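Local coordinates for protein acetyl-CoA acetyltransferase A (Ascaris suum, PDB 6BJA) that probably catalyses the condensation of acetyl-CoA with an acyl-CoA and the reverse thiolytic cleavage of 3-oxoacyl-CoA, as a member of the thiolase family, at residues P161-E167 with A239-D243; R177-D181 with V233-P238; I248-S254 with E324-V328. All coordinates share one frame; numbering follows the deposited sequence.

Contact 1: P161-E167 with A239-D243; sequences PMGLCAE and AFLKD
Leu164 and Phe240 mark the closest approach of the two backbones, their CA atoms 5.0 Å apart, where the first turn of helix 162-172 meets the irregular loop 239-243. Pro161 occupies the N-cap position, and no direct hydrogen bond joins the segments; packing and one bridging water do. The Phe240 ring lies flat on Gly163: Gly163 CA stands 3.7 Å from the ring centroid and 10° off its normal, a CH-pi contact made possible by the glycine's lack of a side chain. Ala239 CB covers the opposite face near the rim, while Pro161 CB approaches Phe240 CD1 obliquely at 3.8 Å. With CG turned anti to the backbone N (chi1 -177°), Leu164 brings CD1 to 3.8 Å from Leu241 CB, the two side chains crossing at about a right angle. Glu167 rests its CG on the same Leu241 CB, and a water donates to Glu167 OE2 at 2.6 Å while accepting from Phe240 N at 3.0 Å. Thr247 OG1 and Ile248 N also bind this carboxylate. Loop 239-243, between strands 218-219 and 257-267, thus covers the start of helix 162-172; Met162 and Phe240 line the coenzyme A pocket, and Met162 also packs on Gln70 of the second subunit.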
loop_
_atom_site.group_PDB
_atom_site.type_symbol
_atom_site.label_atom_id
_atom_site.label_comp_id
_atom_site.label_asym_id
_atom_site.label_seq_id
_atom_site.Cartn_x
_atom_site.Cartn_y
_atom_site.Cartn_z
ATOM N N PRO A 161 16.040 -15.342 9.984
ATOM C CA PRO A 161 16.133 -14.421 11.113
ATOM C C PRO A 161 17.430 -14.589 11.891
ATOM O O PRO A 161 17.929 -15.703 12.012
ATOM C CB PRO A 161 14.930 -14.811 11.979
ATOM C CG PRO A 161 13.991 -15.487 11.032
ATOM C CD PRO A 161 14.848 -16.202 10.061
ATOM N N MET A 162 17.965 -13.504 12.433
ATOM C CA MET A 162 19.162 -13.610 13.251
ATOM C C MET A 162 18.932 -14.596 14.417
ATOM O O MET A 162 19.850 -15.306 14.796
ATOM C CB MET A 162 19.597 -12.239 13.767
ATOM C CG MET A 162 20.242 -11.334 12.664
ATOM S SD MET A 162 20.769 -9.770 13.382
ATOM C CE MET A 162 19.244 -8.999 13.893
ATOM N N GLY A 163 17.717 -14.661 14.945
ATOM C CA GLY A 163 17.443 -15.597 16.032
ATOM C C GLY A 163 17.555 -17.055 15.628
ATOM O O GLY A 163 17.892 -17.902 16.454
ATOM N N LEU A 164 17.263 -17.380 14.377
ATOM C CA LEU A 164 17.479 -18.735 13.893
ATOM C C LEU A 164 18.961 -19.017 13.770
ATOM O O LEU A 164 19.422 -20.093 14.120
ATOM C CB LEU A 164 16.794 -18.961 12.544
ATOM C CG LEU A 164 16.911 -20.384 11.992
ATOM C CD1 LEU A 164 16.429 -21.440 12.998
ATOM C CD2 LEU A 164 16.120 -20.487 10.710
ATOM N N CYS A 165 19.715 -18.059 13.245
ATOM C CA CYS A 165 21.163 -18.167 13.197
ATOM C C CYS A 165 21.752 -18.419 14.584
ATOM O O CYS A 165 22.646 -19.232 14.765
ATOM C CB CYS A 165 21.775 -16.898 12.614
ATOM S SG CYS A 165 21.348 -16.597 10.851
ATOM N N ALA A 166 21.257 -17.698 15.569
ATOM C CA ALA A 166 21.830 -17.794 16.905
ATOM C C ALA A 166 21.626 -19.186 17.521
ATOM O O ALA A 166 22.373 -19.582 18.422
ATOM C CB ALA A 166 21.246 -16.712 17.791
ATOM N N GLU A 167 20.602 -19.903 17.069
ATOM C CA GLU A 167 20.391 -21.280 17.518
ATOM C C GLU A 167 21.588 -22.157 17.190
ATOM O O GLU A 167 21.868 -23.124 17.909
ATOM C CB GLU A 167 19.135 -21.896 16.903
ATOM C CG GLU A 167 17.806 -21.349 17.391
ATOM C CD GLU A 167 17.383 -21.865 18.771
ATOM O OE1 GLU A 167 18.198 -22.531 19.457
ATOM O OE2 GLU A 167 16.231 -21.582 19.143
ATOM N N ALA A 239 10.714 -19.343 19.147
ATOM C CA ALA A 239 10.200 -18.391 18.162
ATOM C C ALA A 239 10.803 -18.544 16.778
ATOM O O ALA A 239 10.217 -18.073 15.799
ATOM C CB ALA A 239 10.439 -16.988 18.652
ATOM N N PHE A 240 11.968 -19.171 16.693
ATOM C CA PHE A 240 12.735 -19.214 15.444
ATOM C C PHE A 240 12.952 -20.612 14.893
ATOM O O PHE A 240 13.052 -20.799 13.672
ATOM C CB PHE A 240 14.084 -18.536 15.661
ATOM C CG PHE A 240 13.962 -17.116 16.096
ATOM C CD1 PHE A 240 13.539 -16.148 15.208
ATOM C CD2 PHE A 240 14.234 -16.746 17.390
ATOM C CE1 PHE A 240 13.407 -14.847 15.595
ATOM C CE2 PHE A 240 14.101 -15.441 17.793
ATOM C CZ PHE A 240 13.690 -14.475 16.878
ATOM N N LEU A 241 13.029 -21.598 15.784
ATOM C CA LEU A 241 13.314 -22.966 15.393
ATOM C C LEU A 241 12.255 -23.851 16.014
ATOM O O LEU A 241 12.140 -23.911 17.235
ATOM C CB LEU A 241 14.723 -23.375 15.842
ATOM C CG LEU A 241 15.172 -24.808 15.569
ATOM C CD1 LEU A 241 15.046 -25.166 14.094
ATOM C CD2 LEU A 241 16.601 -25.006 16.046
ATOM N N LYS A 242 11.470 -24.526 15.180
ATOM C CA LYS A 242 10.260 -25.178 15.670
ATOM C C LYS A 242 10.258 -26.679 15.417
ATOM O O LYS A 242 9.206 -27.315 15.420
ATOM C CB LYS A 242 9.041 -24.520 15.029
ATOM C CG LYS A 242 8.990 -23.018 15.274
ATOM C CD LYS A 242 8.071 -22.324 14.303
ATOM C CE LYS A 242 8.067 -20.828 14.543
ATOM N NZ LYS A 242 7.450 -20.514 15.851
ATOM N N ASP A 243 11.450 -27.243 15.236
ATOM C CA ASP A 243 11.594 -28.663 14.948
ATOM C C ASP A 243 11.739 -29.480 16.230
ATOM O O ASP A 243 12.039 -30.674 16.181
ATOM C CB ASP A 243 12.796 -28.897 14.027
ATOM C CG ASP A 243 14.138 -28.696 14.722
ATOM O OD1 ASP A 243 14.184 -28.235 15.889
ATOM O OD2 ASP A 243 15.163 -28.995 14.072
HETATM O O HOH W 1 13.889 -20.537 18.518
#

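Contact 2: R177-D181 with V233-P238; sequences REQLD and VPALHP. With COA (coenzyme A), chain C; ACT (acetate ion), chain B.
Arg177 reaches from the first turn of helix 177-197 to the backbone carbonyls of Val233 and Leu236, an example of one guanidinium tying down a loop that lacks regular structure. Its NH2 donates to Val233 O at 2.9 Å, the oxygen lying in the guanidinium plane and the N-H arriving in the carbonyl plane. The same nitrogen donates to Leu236 O at 2.8 Å, here tilted 25° from the carbonyl plane, and NH1 adds a weak bond to that oxygen. The chain bends at chi2 (64°) and the guanidinium is turned again about chi4, which sets it toward the carbonyls.

The salt bridge at NE and the carbonyl bonds at NH2 together fix the rotation of the guanidinium. Arg177 NE pairs with Asp181 OD2, 2.8 Å away and one helical turn on, meeting the oxygen on its syn side but 32° out of the carboxylate plane. The other carboxylate oxygen, Asp181 OD1, receives a water that also donates to Val233 O. The arginine should in turn stabilise the ionised carboxylate.

These residues belong to the part of the thiolase fold that corresponds to the loop domain, the excursion that binds coenzyme A, and the far side of 233-238 faces the ligand. Leu236 CD2 lies 3.3 Å from O4B of the ribose, and Val233 CG2 faces the adenine at N1A.

Van der Waals contact between the segments is modest: the methyl Val233 CG1 lies against the Asp181 carboxylate, 3.4 Å from CG, the two side chains sliding past each other in opposite directions. An acetate, probably from the crystallisation liquor, sits beside the loop. His237 ND1 donates to its O atom at 2.8 Å, at the edge of the imidazole, and Arg177 NH1 makes a weak bond to its OXT.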
loop_
_atom_site.group_PDB
_atom_site.type_symbol
_atom_site.label_atom_id
_atom_site.label_comp_id
_atom_site.label_asym_id
_atom_site.label_seq_id
_atom_site.Cartn_x
_atom_site.Cartn_y
_atom_site.Cartn_z
ATOM N N ARG A 177 17.774 -24.336 27.037
ATOM C CA ARG A 177 16.642 -23.461 27.332
ATOM C C ARG A 177 16.711 -22.943 28.762
ATOM O O ARG A 177 16.469 -21.754 29.052
ATOM C CB ARG A 177 15.340 -24.231 27.097
ATOM C CG ARG A 177 14.069 -23.542 27.503
ATOM C CD ARG A 177 13.806 -22.258 26.703
ATOM N NE ARG A 177 12.530 -21.677 27.103
ATOM C CZ ARG A 177 11.353 -21.992 26.565
ATOM N NH1 ARG A 177 11.267 -22.859 25.564
ATOM N NH2 ARG A 177 10.248 -21.433 27.020
ATOM N N GLU A 178 17.034 -23.858 29.677
ATOM C CA GLU A 178 17.148 -23.499 31.070
ATOM C C GLU A 178 18.181 -22.405 31.323
ATOM O O GLU A 178 17.891 -21.448 32.065
ATOM C CB GLU A 178 17.486 -24.749 31.890
ATOM C CG GLU A 178 16.326 -25.725 32.013
ATOM C CD GLU A 178 16.117 -26.671 30.819
ATOM O OE1 GLU A 178 16.880 -26.633 29.828
ATOM O OE2 GLU A 178 15.168 -27.491 30.902
ATOM N N GLN A 179 19.359 -22.515 30.712
ATOM C CA GLN A 179 20.381 -21.471 30.839
ATOM C C GLN A 179 19.972 -20.174 30.161
ATOM O O GLN A 179 20.206 -19.100 30.720
ATOM C CB GLN A 179 21.710 -21.916 30.260
ATOM C CG GLN A 179 22.381 -23.056 31.030
ATOM C CD GLN A 179 23.451 -23.692 30.220
ATOM O OE1 GLN A 179 23.162 -24.381 29.242
ATOM N NE2 GLN A 179 24.708 -23.450 30.588
ATOM N N LEU A 180 19.381 -20.266 28.969
ATOM C CA LEU A 180 18.979 -19.042 28.253
ATOM C C LEU A 180 17.917 -18.284 29.056
ATOM O O LEU A 180 17.969 -17.050 29.196
ATOM C CB LEU A 180 18.448 -19.366 26.839
ATOM C CG LEU A 180 19.475 -19.373 25.709
ATOM C CD1 LEU A 180 20.669 -20.224 26.017
ATOM C CD2 LEU A 180 18.785 -19.839 24.428
ATOM N N ASP A 181 16.952 -19.016 29.606
ATOM C CA ASP A 181 15.875 -18.390 30.377
ATOM C C ASP A 181 16.403 -17.819 31.695
ATOM O O ASP A 181 16.029 -16.705 32.075
ATOM C CB ASP A 181 14.746 -19.392 30.665
ATOM C CG ASP A 181 13.832 -19.612 29.472
ATOM O OD1 ASP A 181 13.961 -18.871 28.452
ATOM O OD2 ASP A 181 12.970 -20.517 29.572
ATOM N N VAL A 233 7.680 -17.402 31.150
ATOM C CA VAL A 233 8.941 -17.625 30.451
ATOM C C VAL A 233 9.156 -19.099 30.064
ATOM O O VAL A 233 9.529 -19.389 28.943
ATOM C CB VAL A 233 10.123 -17.117 31.310
ATOM C CG1 VAL A 233 11.471 -17.583 30.751
ATOM C CG2 VAL A 233 10.068 -15.585 31.420
ATOM N N PRO A 234 8.937 -20.043 30.992
ATOM C CA PRO A 234 9.118 -21.435 30.569
ATOM C C PRO A 234 7.979 -21.964 29.715
ATOM O O PRO A 234 8.088 -23.069 29.180
ATOM C CB PRO A 234 9.193 -22.194 31.905
ATOM C CG PRO A 234 8.483 -21.328 32.863
ATOM C CD PRO A 234 8.808 -19.931 32.453
ATOM N N ALA A 235 6.895 -21.217 29.612
ATOM C CA ALA A 235 5.727 -21.670 28.863
ATOM C C ALA A 235 5.821 -21.304 27.393
ATOM O O ALA A 235 5.114 -21.873 26.556
ATOM C CB ALA A 235 4.468 -21.084 29.457
ATOM N N LEU A 236 6.676 -20.334 27.075
ATOM C CA LEU A 236 6.797 -19.874 25.704
ATOM C C LEU A 236 7.355 -20.942 24.787
ATOM O O LEU A 236 8.191 -21.746 25.189
ATOM C CB LEU A 236 7.697 -18.641 25.635
ATOM C CG LEU A 236 7.263 -17.419 26.427
ATOM C CD1 LEU A 236 8.201 -16.285 26.100
ATOM C CD2 LEU A 236 5.824 -17.037 26.137
ATOM N N HIS A 237 6.904 -20.913 23.533
ATOM C CA HIS A 237 7.408 -21.793 22.496
ATOM C C HIS A 237 8.559 -21.116 21.769
ATOM O O HIS A 237 8.554 -19.891 21.628
ATOM C CB HIS A 237 6.282 -22.154 21.526
ATOM C CG HIS A 237 5.046 -22.654 22.215
ATOM N ND1 HIS A 237 5.005 -23.861 22.880
ATOM C CD2 HIS A 237 3.825 -22.094 22.373
ATOM C CE1 HIS A 237 3.805 -24.029 23.407
ATOM N NE2 HIS A 237 3.070 -22.973 23.116
ATOM N N PRO A 238 9.558 -21.902 21.328
ATOM C CA PRO A 238 10.658 -21.320 20.550
ATOM C C PRO A 238 10.135 -20.520 19.369
ATOM O O PRO A 238 9.218 -20.979 18.692
ATOM C CB PRO A 238 11.452 -22.538 20.096
ATOM C CG PRO A 238 11.225 -23.533 21.194
ATOM C CD PRO A 238 9.809 -23.320 21.648
HETATM N N1A COA C . 8.406 -12.465 29.818
HETATM C C2A COA C . 7.333 -13.267 29.687
HETATM N N3A COA C . 6.648 -13.410 28.543
HETATM C C4A COA C . 7.010 -12.744 27.427
HETATM C C5A COA C . 8.174 -11.855 27.477
HETATM C C6A COA C . 8.880 -11.747 28.774
HETATM N N6A COA C . 9.965 -10.960 28.922
HETATM N N7A COA C . 8.301 -11.329 26.241
HETATM C C8A COA C . 7.303 -11.840 25.473
HETATM N N9A COA C . 6.533 -12.695 26.190
HETATM C C1B COA C . 5.334 -13.457 25.747
HETATM C C2B COA C . 4.190 -12.489 25.495
HETATM O O2B COA C . 3.295 -12.423 26.608
HETATM C C3B COA C . 3.470 -13.016 24.273
HETATM O O3B COA C . 2.173 -13.475 24.677
HETATM P P3B COA C . 1.604 -14.974 24.609
HETATM O O7A COA C . 2.624 -15.903 25.224
HETATM O O8A COA C . 0.324 -15.025 25.413
HETATM O O9A COA C . 1.344 -15.358 23.174
HETATM C C4B COA C . 4.437 -14.023 23.646
HETATM O O4B COA C . 5.548 -14.186 24.533
HETATM C C5B COA C . 4.979 -13.470 22.342
HETATM O O5B COA C . 5.738 -12.317 22.695
HETATM P P1A COA C . 5.466 -10.845 22.092
HETATM O O1A COA C . 4.014 -10.440 22.184
HETATM O O2A COA C . 6.332 -9.821 22.793
HETATM O O3A COA C . 5.846 -10.900 20.546
HETATM P P2A COA C . 5.246 -9.790 19.554
HETATM O O4A COA C . 3.747 -9.962 19.424
HETATM O O5A COA C . 5.600 -8.392 20.016
HETATM O O6A COA C . 5.976 -10.108 18.168
HETATM C CBP COA C . 7.978 -9.248 17.257
HETATM C CCP COA C . 7.388 -10.281 18.193
HETATM C CDP COA C . 7.406 -9.508 15.882
HETATM C CEP COA C . 7.549 -7.826 17.633
HETATM C CAP COA C . 9.499 -9.460 17.147
HETATM O OAP COA C . 9.981 -8.644 16.068
HETATM C C9P COA C . 10.258 -9.155 18.422
HETATM O O9P COA C . 9.751 -8.521 19.335
HETATM N N8P COA C . 11.517 -9.582 18.557
HETATM C C7P COA C . 12.250 -10.355 17.577
HETATM C C6P COA C . 13.489 -10.958 18.224
HETATM C C5P COA C . 14.701 -10.294 17.630
HETATM O O5P COA C . 15.309 -10.810 16.696
HETATM N N4P COA C . 15.025 -9.120 18.154
HETATM C C3P COA C . 16.116 -8.342 17.594
HETATM C C2P COA C . 17.436 -8.502 18.309
HETATM S S1P COA C . 18.761 -8.718 17.105
HETATM C C ACT B . 7.960 -24.906 24.925
HETATM O O ACT B . 7.390 -24.960 23.808
HETATM O OXT ACT B . 9.207 -25.034 24.919
HETATM C CH3 ACT B . 7.186 -24.721 26.196
HETATM O O HOH W 2 11.458 -18.276 27.396
#

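Contact 3: I248-S254 with E324-V328; sequences ITAANAS and EAFSV. With COA (coenzyme A), chain C.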
loop_
_atom_site.group_PDB
_atom_site.type_symbol
_atom_site.label_atom_id
_atom_site.label_comp_id
_atom_site.label_asym_id
_atom_site.label_seq_id
_atom_site.Cartn_x
_atom_site.Cartn_y
_atom_site.Cartn_z
ATOM N N ILE A 248 15.428 -20.472 21.701
ATOM C CA ILE A 248 15.272 -19.030 21.772
ATOM C C ILE A 248 13.798 -18.635 21.644
ATOM O O ILE A 248 13.089 -19.080 20.728
ATOM C CB ILE A 248 16.128 -18.333 20.683
ATOM C CG1 ILE A 248 17.610 -18.682 20.881
ATOM C CG2 ILE A 248 15.926 -16.817 20.722
ATOM C CD1 ILE A 248 18.550 -18.109 19.817
ATOM N N THR A 249 13.357 -17.789 22.569
ATOM C CA THR A 249 11.967 -17.368 22.674
ATOM C C THR A 249 11.878 -15.859 22.723
ATOM O O THR A 249 12.894 -15.180 22.858
ATOM C CB THR A 249 11.301 -17.889 23.945
ATOM O OG1 THR A 249 11.829 -17.182 25.064
ATOM C CG2 THR A 249 11.552 -19.372 24.117
ATOM N N ALA A 250 10.655 -15.340 22.706
ATOM C CA ALA A 250 10.468 -13.895 22.835
ATOM C C ALA A 250 11.054 -13.382 24.139
ATOM O O ALA A 250 11.510 -12.244 24.192
ATOM C CB ALA A 250 8.996 -13.526 22.735
ATOM N N ALA A 251 11.058 -14.207 25.191
ATOM C CA ALA A 251 11.515 -13.760 26.492
ATOM C C ALA A 251 13.037 -13.759 26.612
ATOM O O ALA A 251 13.577 -12.920 27.322
ATOM C CB ALA A 251 10.905 -14.636 27.608
ATOM N N ASN A 252 13.742 -14.662 25.927
ATOM C CA ASN A 252 15.198 -14.700 26.104
ATOM C C ASN A 252 15.907 -14.102 24.893
ATOM O O ASN A 252 17.122 -14.215 24.762
ATOM C CB ASN A 252 15.704 -16.123 26.440
ATOM C CG ASN A 252 15.393 -17.153 25.385
ATOM O OD1 ASN A 252 15.484 -16.880 24.206
ATOM N ND2 ASN A 252 15.088 -18.398 25.825
ATOM N N ALA A 253 15.131 -13.444 24.025
ATOM C CA ALA A 253 15.689 -12.635 22.927
ATOM C C ALA A 253 15.443 -11.188 23.240
ATOM O O ALA A 253 14.480 -10.877 23.906
ATOM C CB ALA A 253 15.053 -12.969 21.614
ATOM N N SER A 254 16.273 -10.308 22.710
ATOM C CA SER A 254 15.982 -8.890 22.842
ATOM C C SER A 254 14.742 -8.525 22.032
ATOM O O SER A 254 14.269 -9.269 21.178
ATOM C CB SER A 254 17.170 -8.021 22.420
ATOM O OG SER A 254 17.478 -8.182 21.061
ATOM N N GLU A 324 23.305 -7.697 24.420
ATOM C CA GLU A 324 22.500 -8.925 24.509
ATOM C C GLU A 324 21.491 -9.009 23.380
ATOM O O GLU A 324 20.289 -8.875 23.614
ATOM C CB GLU A 324 21.762 -9.009 25.850
ATOM C CG GLU A 324 22.673 -8.958 27.028
ATOM C CD GLU A 324 21.937 -9.026 28.355
ATOM O OE1 GLU A 324 20.698 -8.809 28.404
ATOM O OE2 GLU A 324 22.639 -9.247 29.354
ATOM N N ALA A 325 21.964 -9.250 22.160
ATOM C CA ALA A 325 21.046 -9.475 21.066
ATOM C C ALA A 325 20.101 -10.599 21.462
ATOM O O ALA A 325 18.895 -10.522 21.246
ATOM C CB ALA A 325 21.796 -9.804 19.803
ATOM N N PHE A 326 20.688 -11.627 22.080
ATOM C CA PHE A 326 19.969 -12.777 22.618
ATOM C C PHE A 326 20.653 -13.155 23.919
ATOM O O PHE A 326 21.795 -12.782 24.129
ATOM C CB PHE A 326 19.999 -13.960 21.639
ATOM C CG PHE A 326 19.425 -13.623 20.305
ATOM C CD1 PHE A 326 18.079 -13.781 20.071
ATOM C CD2 PHE A 326 20.221 -13.077 19.313
ATOM C CE1 PHE A 326 17.522 -13.429 18.863
ATOM C CE2 PHE A 326 19.681 -12.711 18.099
ATOM C CZ PHE A 326 18.332 -12.880 17.871
ATOM N N SER A 327 19.988 -13.935 24.769
ATOM C CA SER A 327 20.650 -14.427 25.961
ATOM C C SER A 327 21.911 -15.217 25.597
ATOM O O SER A 327 22.929 -15.157 26.291
ATOM C CB SER A 327 19.704 -15.310 26.770
ATOM O OG SER A 327 18.720 -14.518 27.408
ATOM N N VAL A 328 21.855 -15.972 24.512
ATOM C CA VAL A 328 23.016 -16.758 24.119
ATOM C C VAL A 328 24.217 -15.867 23.797
ATOM O O VAL A 328 25.353 -16.294 23.966
ATOM C CB VAL A 328 22.705 -17.701 22.921
ATOM C CG1 VAL A 328 22.164 -16.939 21.697
ATOM C CG2 VAL A 328 23.942 -18.517 22.535
HETATM N N1A COA C . 8.406 -12.465 29.818
HETATM C C2A COA C . 7.333 -13.267 29.687
HETATM N N3A COA C . 6.648 -13.410 28.543
HETATM C C4A COA C . 7.010 -12.744 27.427
HETATM C C5A COA C . 8.174 -11.855 27.477
HETATM C C6A COA C . 8.880 -11.747 28.774
HETATM N N6A COA C . 9.965 -10.960 28.922
HETATM N N7A COA C . 8.301 -11.329 26.241
HETATM C C8A COA C . 7.303 -11.840 25.473
HETATM N N9A COA C . 6.533 -12.695 26.190
HETATM C C1B COA C . 5.334 -13.457 25.747
HETATM C C2B COA C . 4.190 -12.489 25.495
HETATM O O2B COA C . 3.295 -12.423 26.608
HETATM C C3B COA C . 3.470 -13.016 24.273
HETATM O O3B COA C . 2.173 -13.475 24.677
HETATM P P3B COA C . 1.604 -14.974 24.609
HETATM O O7A COA C . 2.624 -15.903 25.224
HETATM O O8A COA C . 0.324 -15.025 25.413
HETATM O O9A COA C . 1.344 -15.358 23.174
HETATM C C4B COA C . 4.437 -14.023 23.646
HETATM O O4B COA C . 5.548 -14.186 24.533
HETATM C C5B COA C . 4.979 -13.470 22.342
HETATM O O5B COA C . 5.738 -12.317 22.695
HETATM P P1A COA C . 5.466 -10.845 22.092
HETATM O O1A COA C . 4.014 -10.440 22.184
HETATM O O2A COA C . 6.332 -9.821 22.793
HETATM O O3A COA C . 5.846 -10.900 20.546
HETATM P P2A COA C . 5.246 -9.790 19.554
HETATM O O4A COA C . 3.747 -9.962 19.424
HETATM O O5A COA C . 5.600 -8.392 20.016
HETATM O O6A COA C . 5.976 -10.108 18.168
HETATM C CBP COA C . 7.978 -9.248 17.257
HETATM C CCP COA C . 7.388 -10.281 18.193
HETATM C CDP COA C . 7.406 -9.508 15.882
HETATM C CEP COA C . 7.549 -7.826 17.633
HETATM C CAP COA C . 9.499 -9.460 17.147
HETATM O OAP COA C . 9.981 -8.644 16.068
HETATM C C9P COA C . 10.258 -9.155 18.422
HETATM O O9P COA C . 9.751 -8.521 19.335
HETATM N N8P COA C . 11.517 -9.582 18.557
HETATM C C7P COA C . 12.250 -10.355 17.577
HETATM C C6P COA C . 13.489 -10.958 18.224
HETATM C C5P COA C . 14.701 -10.294 17.630
HETATM O O5P COA C . 15.309 -10.810 16.696
HETATM N N4P COA C . 15.025 -9.120 18.154
HETATM C C3P COA C . 16.116 -8.342 17.594
HETATM C C2P COA C . 17.436 -8.502 18.309
HETATM S S1P COA C . 18.761 -8.718 17.105
HETATM O O HOH W 3 18.691 -16.504 23.733
#
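The Phe326 ring meets its neighbours across the contact obliquely: Ala253 CB approaches CD1 of the ring at 3.5 Å and Ile248 CG2 reaches the same atom at 3.8 Å, the isoleucine crossing the phenylalanine at about a right angle. At the far end of the ring, Phe326 CZ comes nearest O5P of the coenzyme A pantetheine arm, again obliquely. The other flat group is the Asn252 amide. Its CG sits between the backbone N and the carbonyl carbon (chi1 60°), folding the amide back so that Thr249 N donates to Asn252 OD1 at 2.8 Å from above the carbonyl plane. Asn252 ND2 is held by Asp181 OD1 and Thr247 O, so both ends of the amide are engaged. Thr249 OG1 accepts from Asn252 N, an ST motif that tightens the same turn, and Ala251 CB meets the adenine of coenzyme A at C6A.

Between the main chains there is a single beta bridge, Ala253 with Phe326. On one side of it Ser327 N donates to Asn252 O at 2.9 Å, nearly in line with the C=O bond, and a water donates to that oxygen too. On the other side Ser254 N donates to Ala325 O at 3.0 Å, lying 36° out of the carbonyl plane. Glu324, Ala325 and Phe326 belong to the NEAF signature of thiolases; the Glu324 carboxylate is gripped by Tyr183, Ser187, Asn345 and Val351 N.

Coenzyme A joins this network when its N4P donates to Ser254 O at 3.1 Å. The bridge thus fastens a residue of the N-terminal thiolase domain that binds coenzyme A to a signature loop of the C-terminal one, which suggests that Ser254 O is positioned for the pantetheine amide partly by the bond from Ser254 N to Ala325 O.

In the fold
The three contacts lie on the same side of the chain's centre and together supply nine of the fifteen residues of the coenzyme A pocket. Contacts 1 and 2 have centres 13 Å apart and adjoin in sequence; the centre of contact 3 is about 10 Å from each of these. Ala239 N comes 2.9 Å from Ile248 O, a probable hydrogen bond, and Gly163 CA packs 3.4 Å from Phe326 CZ, linking contacts 1 and 3. Leu236 CD1 lies 3.5 Å from Ala251 CB, so contacts 2 and 3 meet beside coenzyme A. Contact 3 is nearest the chemistry: the side chains of Ser254 and Ala325 stand about 4 Å from those of His355 and Cys383, respectively, both predicted proton acceptors.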